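Local atomic coordinates of methyltransferase (Streptococcus pyogenes, PDB entry 2ESR), a protein that probably transfers a methyl group from S-adenosylmethionine to its substrate, as expected of a class I methyltransferase of the RsmD-like family. Residues A[117-122]-A[146-151]; A[133-138]-A[164-169]; A[100-105]-A[127-132]. All coordinates share one frame; numbering follows the deposited sequence.

Overall arrangement
From the N terminus, segment 100-105 opens interaction 3, the chain passes through helix segment 117-122, and 127-132 comes back beside 100-105 to close a loop of strand, helix and strand. Segment 133-138 follows directly. Next, 146-151 closes interaction 1 by returning to the helix, and 164-169 finally closes interaction 2 by pairing with 133-138. Interaction 1 therefore crosses both others along the chain, whereas interactions 3 and 2 follow in series. Met133 and Val135 join strand 101-106 to interaction 2, while Leu122 and Leu151 both pack near Leu128. Together the three contacts tie helix 111-124 and the C-terminal hairpins to the parallel half of one mixed sheet.

Interaction 1: A[117-122]-A[146-151]; sequences ATIEAL and KEIATL
Segment 117-122 is regular helix, and 146-151 is a short strand end that reverses at once through a type II' beta turn from Ile148 to Leu151. The turn is closed from both ends: Leu151 N gives its hydrogen to Ile148 O at 2.8 Å and Ile148 N to Leu151 O at 3.0 Å, the pattern of a two-residue beta hairpin. Ala149, in the turn's second position, has the positive phi (55°) that makes this the primed form, and its CA comes within 5.6 Å of the CA of Glu120. The hairpin tip thus rests against one side of the helix.

Ile119 and Ile148 carry the apolar part. Both place CG2 anti to the backbone N, and these branches meet tip to tip, Ile119 CG2 to Ile148 CG2 at 3.5 Å, tighter than usual for two methyls. The side chains cross at about a right angle, and their delta ends also touch, with Ile119 CD1 to Ile148 CD1 at 3.7 Å. From across the turn Leu151 adds its own branch, CD1 lying 3.9 Å from Ile119 CG2, so that this one methyl is in contact with residues at both ends of the turn. Tyr167 of strand 162-169 also packs on both Ile148 and Leu151.

Glu120 fences the exposed margin. Its chain bends at chi2 and lays the carboxylate along the turn: OE2 lies 3.5 Å from Ala149 CB, while OE1 accepts only a weak, bent bond from Ala149 N at 3.2 Å (121° at the hydrogen). Apolar interlocking therefore does most of the work. Helix 111-124 flanks the mixed sheet as helices do in Rossmann-like class I methyltransferases, and here it also meets the tip of the edge hairpin formed by strands 147-148 and 151-159.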
ATOM      1  N   ALA A 117      -2.289 -17.900  14.468  1.00 14.36           N
ATOM      2  CA  ALA A 117      -3.389 -16.947  14.498  1.00 14.10           C
ATOM      3  C   ALA A 117      -3.397 -16.064  13.253  1.00 13.20           C
ATOM      4  O   ALA A 117      -4.454 -15.778  12.697  1.00 14.15           O
ATOM      5  CB  ALA A 117      -3.290 -16.079  15.748  1.00 14.67           C
ATOM      6  N   THR A 118      -2.217 -15.635  12.815  1.00 13.16           N
ATOM      7  CA  THR A 118      -2.139 -14.756  11.652  1.00 15.25           C
ATOM      8  C   THR A 118      -2.538 -15.452  10.357  1.00 14.55           C
ATOM      9  O   THR A 118      -3.267 -14.883   9.551  1.00 15.60           O
ATOM     10  CB  THR A 118      -0.729 -14.142  11.519  1.00 17.34           C
ATOM     11  OG1 THR A 118      -0.438 -13.395  12.710  1.00 18.55           O
ATOM     12  CG2 THR A 118      -0.656 -13.202  10.318  1.00 20.10           C
ATOM     13  N   ILE A 119      -2.067 -16.680  10.150  1.00 13.98           N
ATOM     14  CA  ILE A 119      -2.419 -17.406   8.932  1.00 14.77           C
ATOM     15  C   ILE A 119      -3.918 -17.707   8.930  1.00 17.62           C
ATOM     16  O   ILE A 119      -4.579 -17.630   7.890  1.00 16.44           O
ATOM     17  CB  ILE A 119      -1.586 -18.698   8.802  1.00 14.40           C
ATOM     18  CG1 ILE A 119      -0.114 -18.316   8.597  1.00 16.31           C
ATOM     19  CG2 ILE A 119      -2.088 -19.540   7.634  1.00 17.74           C
ATOM     20  CD1 ILE A 119       0.838 -19.481   8.502  1.00 17.16           C
ATOM     21  N   GLU A 120      -4.464 -18.041  10.096  1.00 17.17           N
ATOM     22  CA  GLU A 120      -5.898 -18.295  10.185  1.00 17.88           C
ATOM     23  C   GLU A 120      -6.661 -17.025   9.817  1.00 17.44           C
ATOM     24  O   GLU A 120      -7.658 -17.080   9.093  1.00 18.52           O
ATOM     25  CB  GLU A 120      -6.281 -18.726  11.600  1.00 19.73           C
ATOM     26  CG  GLU A 120      -5.838 -20.127  11.967  1.00 24.85           C
ATOM     27  CD  GLU A 120      -6.719 -21.205  11.354  1.00 31.14           C
ATOM     28  OE1 GLU A 120      -6.417 -22.404  11.551  1.00 34.78           O
ATOM     29  OE2 GLU A 120      -7.714 -20.857  10.682  1.00 35.62           O
ATOM     30  N   ALA A 121      -6.184 -15.878  10.301  1.00 16.27           N
ATOM     31  CA  ALA A 121      -6.844 -14.611  10.014  1.00 17.85           C
ATOM     32  C   ALA A 121      -6.747 -14.252   8.539  1.00 18.49           C
ATOM     33  O   ALA A 121      -7.730 -13.805   7.939  1.00 19.51           O
ATOM     34  CB  ALA A 121      -6.252 -13.495  10.865  1.00 19.05           C
ATOM     35  N   LEU A 122      -5.567 -14.438   7.956  1.00 16.59           N
ATOM     36  CA  LEU A 122      -5.367 -14.132   6.538  1.00 18.04           C
ATOM     37  C   LEU A 122      -6.267 -15.002   5.668  1.00 19.77           C
ATOM     38  O   LEU A 122      -6.841 -14.525   4.680  1.00 19.28           O
ATOM     39  CB  LEU A 122      -3.911 -14.364   6.144  1.00 17.49           C
ATOM     40  CG  LEU A 122      -2.875 -13.364   6.660  1.00 15.51           C
ATOM     41  CD1 LEU A 122      -1.481 -13.910   6.425  1.00 17.18           C
ATOM     42  CD2 LEU A 122      -3.071 -12.006   5.955  1.00 18.91           C
ATOM     43  N   LYS A 146       1.810 -28.909  10.971  1.00 23.18           N
ATOM     44  CA  LYS A 146       1.838 -29.267   9.559  1.00 24.82           C
ATOM     45  C   LYS A 146       0.741 -28.582   8.766  1.00 22.32           C
ATOM     46  O   LYS A 146       0.906 -28.307   7.578  1.00 22.29           O
ATOM     47  CB  LYS A 146       1.732 -30.783   9.384  1.00 27.43           C
ATOM     48  CG  LYS A 146       3.034 -31.510   9.674  1.00 33.14           C
ATOM     49  CD  LYS A 146       2.986 -32.944   9.169  1.00 37.48           C
ATOM     50  CE  LYS A 146       4.333 -33.635   9.336  1.00 40.73           C
ATOM     51  NZ  LYS A 146       4.292 -35.047   8.851  1.00 43.48           N
ATOM     52  N   GLU A 147      -0.380 -28.310   9.420  1.00 21.80           N
ATOM     53  CA  GLU A 147      -1.490 -27.645   8.754  1.00 21.85           C
ATOM     54  C   GLU A 147      -2.058 -26.490   9.565  1.00 20.74           C
ATOM     55  O   GLU A 147      -2.164 -26.557  10.789  1.00 22.65           O
ATOM     56  CB  GLU A 147      -2.615 -28.644   8.454  1.00 25.38           C
ATOM     57  CG  GLU A 147      -2.293 -29.644   7.358  1.00 31.16           C
ATOM     58  CD  GLU A 147      -3.408 -30.657   7.143  1.00 35.72           C
ATOM     59  OE1 GLU A 147      -3.282 -31.487   6.218  1.00 39.67           O
ATOM     60  OE2 GLU A 147      -4.407 -30.623   7.895  1.00 37.31           O
ATOM     61  N   ILE A 148      -2.414 -25.427   8.860  1.00 18.80           N
ATOM     62  CA  ILE A 148      -3.014 -24.244   9.463  1.00 21.15           C
ATOM     63  C   ILE A 148      -4.081 -23.809   8.473  1.00 22.22           C
ATOM     64  O   ILE A 148      -3.766 -23.475   7.334  1.00 21.30           O
ATOM     65  CB  ILE A 148      -2.005 -23.093   9.619  1.00 20.72           C
ATOM     66  CG1 ILE A 148      -0.857 -23.517  10.535  1.00 22.07           C
ATOM     67  CG2 ILE A 148      -2.712 -21.863  10.175  1.00 21.18           C
ATOM     68  CD1 ILE A 148       0.273 -22.489  10.617  1.00 19.91           C
ATOM     69  N   ALA A 149      -5.337 -23.816   8.904  1.00 23.07           N
ATOM     70  CA  ALA A 149      -6.431 -23.440   8.018  1.00 26.01           C
ATOM     71  C   ALA A 149      -6.347 -24.330   6.776  1.00 25.63           C
ATOM     72  O   ALA A 149      -6.234 -25.545   6.889  1.00 26.50           O
ATOM     73  CB  ALA A 149      -6.315 -21.963   7.633  1.00 25.87           C
ATOM     74  N   THR A 150      -6.379 -23.724   5.595  1.00 26.67           N
ATOM     75  CA  THR A 150      -6.308 -24.489   4.357  1.00 28.24           C
ATOM     76  C   THR A 150      -4.878 -24.691   3.871  1.00 27.26           C
ATOM     77  O   THR A 150      -4.652 -25.256   2.802  1.00 29.21           O
ATOM     78  CB  THR A 150      -7.091 -23.788   3.240  1.00 30.21           C
ATOM     79  OG1 THR A 150      -6.494 -22.513   2.971  1.00 33.32           O
ATOM     80  CG2 THR A 150      -8.534 -23.578   3.662  1.00 32.70           C
ATOM     81  N   LEU A 151      -3.907 -24.242   4.658  1.00 24.69           N
ATOM     82  CA  LEU A 151      -2.518 -24.368   4.251  1.00 22.71           C
ATOM     83  C   LEU A 151      -1.764 -25.518   4.898  1.00 22.07           C
ATOM     84  O   LEU A 151      -2.162 -26.037   5.945  1.00 22.88           O
ATOM     85  CB  LEU A 151      -1.769 -23.060   4.518  1.00 24.42           C
ATOM     86  CG  LEU A 151      -2.242 -21.819   3.760  1.00 24.86           C
ATOM     87  CD1 LEU A 151      -3.505 -21.261   4.408  1.00 27.49           C
ATOM     88  CD2 LEU A 151      -1.138 -20.773   3.775  1.00 28.29           C
TER

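Interaction 2: A[133-138]-A[164-169]; sequences MVVCET and VTVYVN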
HETATM    1  N   MSE A 133       2.597 -18.255  -1.047  1.00 17.42           N
HETATM    2  CA  MSE A 133       3.655 -18.872  -0.277  1.00 16.88           C
HETATM    3  C   MSE A 133       3.718 -18.022   0.995  1.00 16.76           C
HETATM    4  O   MSE A 133       3.922 -16.800   0.923  1.00 17.52           O
HETATM    5  CB  MSE A 133       4.997 -18.820  -1.011  1.00 18.20           C
HETATM    6  CG  MSE A 133       5.126 -19.871  -2.091  1.00 20.88           C
HETATM    7 SE   MSE A 133       6.893 -19.804  -2.839  1.00 28.20          SE
HETATM    8  CE  MSE A 133       6.720 -18.188  -3.838  1.00 26.11           C
ATOM      9  N   VAL A 134       3.475 -18.647   2.144  1.00 16.65           N
ATOM     10  CA  VAL A 134       3.559 -17.952   3.429  1.00 17.07           C
ATOM     11  C   VAL A 134       4.861 -18.447   4.055  1.00 17.71           C
ATOM     12  O   VAL A 134       4.979 -19.608   4.484  1.00 17.31           O
ATOM     13  CB  VAL A 134       2.361 -18.274   4.348  1.00 16.40           C
ATOM     14  CG1 VAL A 134       2.513 -17.531   5.677  1.00 21.10           C
ATOM     15  CG2 VAL A 134       1.066 -17.833   3.678  1.00 18.35           C
ATOM     16  N   VAL A 135       5.843 -17.556   4.073  1.00 16.86           N
ATOM     17  CA  VAL A 135       7.176 -17.850   4.574  1.00 17.77           C
ATOM     18  C   VAL A 135       7.368 -17.393   6.002  1.00 17.76           C
ATOM     19  O   VAL A 135       7.282 -16.201   6.308  1.00 18.46           O
ATOM     20  CB  VAL A 135       8.240 -17.172   3.681  1.00 16.95           C
ATOM     21  CG1 VAL A 135       9.625 -17.515   4.169  1.00 18.28           C
ATOM     22  CG2 VAL A 135       8.057 -17.619   2.236  1.00 18.85           C
ATOM     23  N   CYS A 136       7.659 -18.353   6.870  1.00 18.36           N
ATOM     24  CA  CYS A 136       7.852 -18.080   8.280  1.00 20.00           C
ATOM     25  C   CYS A 136       9.291 -18.297   8.701  1.00 21.16           C
ATOM     26  O   CYS A 136       9.848 -19.363   8.471  1.00 22.12           O
ATOM     27  CB  CYS A 136       6.962 -19.000   9.111  1.00 20.89           C
ATOM     28  SG  CYS A 136       5.224 -18.987   8.627  1.00 22.44           S
ATOM     29  N   GLU A 137       9.895 -17.283   9.309  1.00 22.31           N
ATOM     30  CA  GLU A 137      11.267 -17.418   9.795  1.00 24.12           C
ATOM     31  C   GLU A 137      11.156 -17.375  11.311  1.00 22.98           C
ATOM     32  O   GLU A 137      10.572 -16.443  11.873  1.00 24.58           O
ATOM     33  CB  GLU A 137      12.151 -16.277   9.281  1.00 27.40           C
ATOM     34  CG  GLU A 137      13.592 -16.366   9.774  1.00 33.86           C
ATOM     35  CD  GLU A 137      14.516 -15.386   9.075  1.00 37.65           C
ATOM     36  OE1 GLU A 137      14.093 -14.233   8.840  1.00 41.44           O
ATOM     37  OE2 GLU A 137      15.668 -15.768   8.771  1.00 39.87           O
ATOM     38  N   THR A 138      11.699 -18.389  11.973  1.00 20.53           N
ATOM     39  CA  THR A 138      11.624 -18.484  13.431  1.00 22.04           C
ATOM     40  C   THR A 138      12.905 -19.082  13.994  1.00 22.50           C
ATOM     41  O   THR A 138      13.822 -19.410  13.249  1.00 23.11           O
ATOM     42  CB  THR A 138      10.491 -19.427  13.855  1.00 23.41           C
ATOM     43  OG1 THR A 138      10.838 -20.768  13.476  1.00 23.96           O
ATOM     44  CG2 THR A 138       9.188 -19.047  13.162  1.00 25.02           C
ATOM     45  N   VAL A 164      13.230 -21.839   8.506  1.00 20.52           N
ATOM     46  CA  VAL A 164      12.286 -21.233   7.585  1.00 21.67           C
ATOM     47  C   VAL A 164      11.265 -22.297   7.224  1.00 20.94           C
ATOM     48  O   VAL A 164      11.617 -23.403   6.815  1.00 21.65           O
ATOM     49  CB  VAL A 164      12.964 -20.732   6.292  1.00 21.52           C
ATOM     50  CG1 VAL A 164      11.903 -20.277   5.296  1.00 22.63           C
ATOM     51  CG2 VAL A 164      13.903 -19.575   6.609  1.00 24.17           C
ATOM     52  N   THR A 165       9.999 -21.958   7.404  1.00 19.55           N
ATOM     53  CA  THR A 165       8.907 -22.866   7.096  1.00 19.09           C
ATOM     54  C   THR A 165       8.023 -22.156   6.080  1.00 18.73           C
ATOM     55  O   THR A 165       7.641 -21.004   6.278  1.00 19.17           O
ATOM     56  CB  THR A 165       8.071 -23.168   8.353  1.00 19.68           C
ATOM     57  OG1 THR A 165       8.917 -23.714   9.375  1.00 22.44           O
ATOM     58  CG2 THR A 165       6.965 -24.171   8.036  1.00 21.65           C
ATOM     59  N   VAL A 166       7.699 -22.839   4.993  1.00 16.98           N
ATOM     60  CA  VAL A 166       6.860 -22.235   3.972  1.00 17.38           C
ATOM     61  C   VAL A 166       5.550 -22.996   3.873  1.00 17.73           C
ATOM     62  O   VAL A 166       5.553 -24.211   3.684  1.00 18.76           O
ATOM     63  CB  VAL A 166       7.533 -22.284   2.594  1.00 17.95           C
ATOM     64  CG1 VAL A 166       6.650 -21.569   1.560  1.00 19.48           C
ATOM     65  CG2 VAL A 166       8.923 -21.659   2.666  1.00 19.17           C
ATOM     66  N   TYR A 167       4.438 -22.282   4.016  1.00 17.55           N
ATOM     67  CA  TYR A 167       3.118 -22.889   3.911  1.00 17.96           C
ATOM     68  C   TYR A 167       2.532 -22.530   2.561  1.00 18.56           C
ATOM     69  O   TYR A 167       2.771 -21.436   2.046  1.00 19.36           O
ATOM     70  CB  TYR A 167       2.166 -22.369   4.993  1.00 16.92           C
ATOM     71  CG  TYR A 167       2.434 -22.903   6.379  1.00 17.59           C
ATOM     72  CD1 TYR A 167       3.335 -22.268   7.231  1.00 16.93           C
ATOM     73  CD2 TYR A 167       1.776 -24.043   6.844  1.00 19.16           C
ATOM     74  CE1 TYR A 167       3.573 -22.756   8.517  1.00 17.08           C
ATOM     75  CE2 TYR A 167       2.009 -24.539   8.127  1.00 18.54           C
ATOM     76  CZ  TYR A 167       2.905 -23.890   8.955  1.00 19.55           C
ATOM     77  OH  TYR A 167       3.118 -24.370  10.231  1.00 20.65           O
ATOM     78  N   VAL A 168       1.765 -23.455   1.994  1.00 18.34           N
ATOM     79  CA  VAL A 168       1.123 -23.236   0.707  1.00 19.60           C
ATOM     80  C   VAL A 168      -0.244 -23.904   0.724  1.00 20.89           C
ATOM     81  O   VAL A 168      -0.515 -24.757   1.574  1.00 19.87           O
ATOM     82  CB  VAL A 168       1.935 -23.853  -0.464  1.00 19.48           C
ATOM     83  CG1 VAL A 168       3.345 -23.277  -0.495  1.00 17.86           C
ATOM     84  CG2 VAL A 168       1.972 -25.368  -0.338  1.00 21.21           C
ATOM     85  N   ASN A 169      -1.099 -23.514  -0.219  1.00 22.12           N
ATOM     86  CA  ASN A 169      -2.437 -24.090  -0.346  1.00 25.90           C
ATOM     87  C   ASN A 169      -2.354 -25.486  -0.954  1.00 27.52           C
ATOM     88  O   ASN A 169      -1.362 -25.843  -1.589  1.00 25.25           O
ATOM     89  CB  ASN A 169      -3.312 -23.216  -1.242  1.00 27.49           C
ATOM     90  CG  ASN A 169      -3.913 -22.043  -0.507  1.00 29.76           C
ATOM     91  OD1 ASN A 169      -3.975 -20.933  -1.035  1.00 32.88           O
ATOM     92  ND2 ASN A 169      -4.379 -22.284   0.713  1.00 33.36           N
TER
HETATM   93  O   HOH W   1      10.039 -21.568  10.823  1.00 20.95           O
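A cysteine sulfur set against the edge of a tyrosine ring marks this otherwise regular strand pair. Cys136 SG stands 5.2 Å from the centroid of the Tyr167 ring and 79° off its normal, so it approaches the rim rather than the face, nearest to CD1 at 4.0 Å. With SG anti to the carbonyl carbon (chi1 -52°), the thiol reaches diagonally past its own partner, Thr165, to the next side chain on that face.

Strands 133-138 and 164-169 run antiparallel, the axes of the two short segments at 160°. Val134 with Tyr167 and Cys136 with Thr165 are hydrogen-bonded pairs, each sharing two nearly straight bonds; the shortest joins Cys136 N to Thr165 O at 2.7 Å and lies almost along the C=O axis. In between, Val135 and Val166 form a non-hydrogen-bonded pair, and Val166 CA adds a CA-H...O contact to Val134 O at 3.3 Å.

On the Val135 face, valine branches knit the strands together. Val135 CG1 meets Val164 CG1 at 3.8 Å in an oblique crossing, whereas Val135 and Val166 lie side by side, CG2 to CG2 at 4.2 Å. Helix 19-26 packs on this face through Met133 (a selenomethionine) and Val164, and helix 111-124 packs on the other through Val134, Cys136 and Tyr167.

A water bridges the strands near Thr138 and Thr165. It donates to Cys136 O at 3.2 Å and to Thr138 OG1, and is also bonded to Thr165 OG1 at 2.8 Å. The Tyr167 hydroxyl bonds to Pro145 O, which fixes the ring's outer end. The paired amides and carbonyls and these three hydroxyls thus find partners in a buried setting, and the sulfur at the ring edge, where aromatic hydrogens carry slight positive charge, probably adds a modest electrostatic attraction.

Interaction 3: A[100-105]-A[127-132]; sequences RFDLVF and LLSEQV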
ATOM      1  N   ARG A 100      -5.342  -9.759  -2.987  1.00 33.49           N
ATOM      2  CA  ARG A 100      -4.801 -11.095  -2.776  1.00 31.24           C
ATOM      3  C   ARG A 100      -3.283 -10.941  -2.766  1.00 28.25           C
ATOM      4  O   ARG A 100      -2.725 -10.211  -3.585  1.00 29.39           O
ATOM      5  CB  ARG A 100      -5.210 -12.021  -3.922  1.00 32.85           C
ATOM      6  CG  ARG A 100      -6.694 -12.347  -3.974  1.00 34.72           C
ATOM      7  CD  ARG A 100      -7.043 -13.477  -3.022  1.00 35.60           C
ATOM      8  NE  ARG A 100      -8.457 -13.841  -3.100  1.00 36.03           N
ATOM      9  CZ  ARG A 100      -8.983 -14.913  -2.518  1.00 35.77           C
ATOM     10  NH1 ARG A 100      -8.214 -15.734  -1.818  1.00 35.04           N
ATOM     11  NH2 ARG A 100     -10.284 -15.155  -2.620  1.00 38.55           N
ATOM     12  N   PHE A 101      -2.619 -11.618  -1.837  1.00 22.87           N
ATOM     13  CA  PHE A 101      -1.168 -11.543  -1.746  1.00 19.29           C
ATOM     14  C   PHE A 101      -0.555 -12.854  -2.192  1.00 18.16           C
ATOM     15  O   PHE A 101      -1.047 -13.922  -1.849  1.00 18.61           O
ATOM     16  CB  PHE A 101      -0.761 -11.210  -0.317  1.00 19.14           C
ATOM     17  CG  PHE A 101      -1.088  -9.799   0.069  1.00 20.69           C
ATOM     18  CD1 PHE A 101      -0.253  -8.759  -0.316  1.00 19.51           C
ATOM     19  CD2 PHE A 101      -2.259  -9.502   0.757  1.00 20.61           C
ATOM     20  CE1 PHE A 101      -0.580  -7.435  -0.029  1.00 24.40           C
ATOM     21  CE2 PHE A 101      -2.594  -8.177   1.051  1.00 22.43           C
ATOM     22  CZ  PHE A 101      -1.753  -7.146   0.656  1.00 21.85           C
ATOM     23  N   ASP A 102       0.518 -12.757  -2.967  1.00 19.34           N
ATOM     24  CA  ASP A 102       1.190 -13.932  -3.510  1.00 19.20           C
ATOM     25  C   ASP A 102       2.320 -14.459  -2.638  1.00 18.38           C
ATOM     26  O   ASP A 102       2.659 -15.647  -2.691  1.00 18.56           O
ATOM     27  CB  ASP A 102       1.729 -13.597  -4.898  1.00 21.11           C
ATOM     28  CG  ASP A 102       0.668 -12.989  -5.797  1.00 24.69           C
ATOM     29  OD1 ASP A 102       0.658 -11.750  -5.973  1.00 27.64           O
ATOM     30  OD2 ASP A 102      -0.167 -13.750  -6.314  1.00 27.84           O
ATOM     31  N   LEU A 103       2.898 -13.578  -1.833  1.00 16.45           N
ATOM     32  CA  LEU A 103       4.001 -13.956  -0.963  1.00 16.84           C
ATOM     33  C   LEU A 103       3.846 -13.211   0.358  1.00 16.74           C
ATOM     34  O   LEU A 103       3.739 -11.989   0.385  1.00 18.47           O
ATOM     35  CB  LEU A 103       5.332 -13.590  -1.632  1.00 16.82           C
ATOM     36  CG  LEU A 103       6.652 -13.815  -0.878  1.00 17.89           C
ATOM     37  CD1 LEU A 103       6.789 -15.286  -0.458  1.00 18.12           C
ATOM     38  CD2 LEU A 103       7.817 -13.411  -1.788  1.00 17.97           C
ATOM     39  N   VAL A 104       3.823 -13.957   1.451  1.00 14.68           N
ATOM     40  CA  VAL A 104       3.660 -13.360   2.762  1.00 15.78           C
ATOM     41  C   VAL A 104       4.830 -13.756   3.650  1.00 15.61           C
ATOM     42  O   VAL A 104       5.189 -14.926   3.717  1.00 18.14           O
ATOM     43  CB  VAL A 104       2.337 -13.847   3.413  1.00 16.76           C
ATOM     44  CG1 VAL A 104       2.168 -13.230   4.794  1.00 17.28           C
ATOM     45  CG2 VAL A 104       1.154 -13.479   2.520  1.00 17.10           C
ATOM     46  N   PHE A 105       5.432 -12.774   4.305  1.00 15.06           N
ATOM     47  CA  PHE A 105       6.537 -13.040   5.215  1.00 16.02           C
ATOM     48  C   PHE A 105       6.051 -12.825   6.638  1.00 16.98           C
ATOM     49  O   PHE A 105       5.460 -11.786   6.944  1.00 18.77           O
ATOM     50  CB  PHE A 105       7.717 -12.110   4.925  1.00 14.71           C
ATOM     51  CG  PHE A 105       8.444 -12.437   3.650  1.00 15.73           C
ATOM     52  CD1 PHE A 105       9.147 -13.624   3.528  1.00 14.94           C
ATOM     53  CD2 PHE A 105       8.396 -11.571   2.563  1.00 18.07           C
ATOM     54  CE1 PHE A 105       9.795 -13.953   2.329  1.00 16.55           C
ATOM     55  CE2 PHE A 105       9.039 -11.887   1.361  1.00 17.60           C
ATOM     56  CZ  PHE A 105       9.740 -13.082   1.245  1.00 17.95           C
ATOM     57  N   LEU A 127      -7.332 -13.231   1.913  1.00 21.79           N
ATOM     58  CA  LEU A 127      -6.258 -12.348   1.489  1.00 20.22           C
ATOM     59  C   LEU A 127      -5.085 -13.085   0.847  1.00 21.18           C
ATOM     60  O   LEU A 127      -4.083 -12.465   0.492  1.00 21.73           O
ATOM     61  CB  LEU A 127      -5.743 -11.553   2.689  1.00 21.01           C
ATOM     62  CG  LEU A 127      -6.740 -10.566   3.305  1.00 21.59           C
ATOM     63  CD1 LEU A 127      -6.204 -10.044   4.632  1.00 22.97           C
ATOM     64  CD2 LEU A 127      -6.974  -9.430   2.332  1.00 24.29           C
ATOM     65  N   LEU A 128      -5.208 -14.399   0.702  1.00 20.31           N
ATOM     66  CA  LEU A 128      -4.133 -15.204   0.123  1.00 21.28           C
ATOM     67  C   LEU A 128      -4.443 -15.695  -1.288  1.00 22.00           C
ATOM     68  O   LEU A 128      -5.514 -16.247  -1.541  1.00 21.46           O
ATOM     69  CB  LEU A 128      -3.857 -16.418   1.013  1.00 21.82           C
ATOM     70  CG  LEU A 128      -3.531 -16.132   2.481  1.00 21.79           C
ATOM     71  CD1 LEU A 128      -3.339 -17.443   3.218  1.00 22.11           C
ATOM     72  CD2 LEU A 128      -2.275 -15.269   2.579  1.00 23.25           C
ATOM     73  N   SER A 129      -3.504 -15.507  -2.204  1.00 20.93           N
ATOM     74  CA  SER A 129      -3.719 -15.965  -3.574  1.00 23.20           C
ATOM     75  C   SER A 129      -3.741 -17.486  -3.568  1.00 23.37           C
ATOM     76  O   SER A 129      -3.298 -18.122  -2.607  1.00 23.32           O
ATOM     77  CB  SER A 129      -2.592 -15.486  -4.486  1.00 25.57           C
ATOM     78  OG  SER A 129      -1.409 -16.239  -4.258  1.00 26.63           O
ATOM     79  N   GLU A 130      -4.274 -18.071  -4.635  1.00 23.59           N
ATOM     80  CA  GLU A 130      -4.330 -19.523  -4.755  1.00 25.25           C
ATOM     81  C   GLU A 130      -2.930 -20.114  -4.608  1.00 22.93           C
ATOM     82  O   GLU A 130      -2.721 -21.097  -3.889  1.00 22.67           O
ATOM     83  CB  GLU A 130      -4.894 -19.907  -6.128  1.00 28.86           C
ATOM     84  CG  GLU A 130      -6.355 -19.557  -6.331  1.00 36.67           C
ATOM     85  CD  GLU A 130      -7.285 -20.505  -5.597  1.00 41.84           C
ATOM     86  OE1 GLU A 130      -7.187 -20.599  -4.353  1.00 44.81           O
ATOM     87  OE2 GLU A 130      -8.115 -21.160  -6.266  1.00 44.94           O
ATOM     88  N   GLN A 131      -1.973 -19.491  -5.286  1.00 21.39           N
ATOM     89  CA  GLN A 131      -0.584 -19.955  -5.293  1.00 19.65           C
ATOM     90  C   GLN A 131       0.308 -19.261  -4.277  1.00 19.03           C
ATOM     91  O   GLN A 131       1.521 -19.162  -4.460  1.00 19.98           O
ATOM     92  CB  GLN A 131       0.002 -19.760  -6.690  1.00 20.55           C
ATOM     93  CG  GLN A 131      -0.699 -20.579  -7.753  1.00 22.54           C
ATOM     94  CD  GLN A 131      -0.616 -22.059  -7.468  1.00 23.31           C
ATOM     95  OE1 GLN A 131       0.469 -22.591  -7.228  1.00 21.84           O
ATOM     96  NE2 GLN A 131      -1.759 -22.739  -7.488  1.00 24.30           N
ATOM     97  N   VAL A 132      -0.292 -18.798  -3.189  1.00 18.52           N
ATOM     98  CA  VAL A 132       0.464 -18.100  -2.160  1.00 17.12           C
ATOM     99  C   VAL A 132       1.545 -18.938  -1.481  1.00 16.34           C
ATOM    100  O   VAL A 132       1.439 -20.163  -1.367  1.00 16.31           O
ATOM    101  CB  VAL A 132      -0.483 -17.581  -1.043  1.00 14.30           C
ATOM    102  CG1 VAL A 132      -1.012 -18.746  -0.239  1.00 15.48           C
ATOM    103  CG2 VAL A 132       0.235 -16.594  -0.135  1.00 15.05           C
TER
HETATM  104  O   HOH W   2       3.035 -16.958  -5.109  1.00 31.39           O
HETATM  105  O   HOH W   3      -0.011 -16.246  -6.685  1.00 42.00           O
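Val104 supplies an apolar bump: its CG2 branch, anti to the carbonyl carbon, pushes into the hollow between two side chains of the opposing segment. Leu128 CD2 forms one wall, 3.9 Å from Val104 CG2, the two side chains crossing at about a right angle; Val132 CG2 forms the other at 4.2 Å. The same Val132 methyl, anti to its backbone N, also packs against the backbone carbonyls of Phe101 and Asp102, lying 3.4 Å from Phe101 O. Beside it Val132 CA makes a CA-H...O contact with Asp102 O at 3.3 Å.

Next to this hollow the backbones pair. Phe101 bridges Leu128 in parallel fashion: Phe101 N bonds to Leu127 O at 2.9 Å, and Phe101 O receives Ser129 N, also at 2.9 Å. The Phe101 ring turns its edge to Leu127 O and also packs on Arg34 and Leu36 of strand 34-38, the neighbour of 101-106 on its other side.

Arg100 wraps round the outer rim. A bend at chi2 (-83°) brings its CD close to the carbonyl of Leu128, and NH1 bonds to Leu128 O at 2.8 Å. The oxygen lies close to the guanidinium plane, but the donor sits above the carbonyl plane, 36° out of it.

Where the chain kinks at Asp102 and again at Glu130 and Gln131, two waters bridge the segments. One donates to both Asp102 O and Gln131 O; another donates to Asp102 OD2 at 2.5 Å and is bonded to Ser129 OG. Asp102 OD1 is held by Arg34 N, which steadies the carboxylate. Strand 101-106, helix 111-124 and the parallel strand 132-139, led in by 128-129 and the type I turn from Ser129 to Val132, make a beta-alpha-beta crossover, the building unit of the Rossmann-like methyltransferase fold, joined here at the N-terminal ends of its two strands.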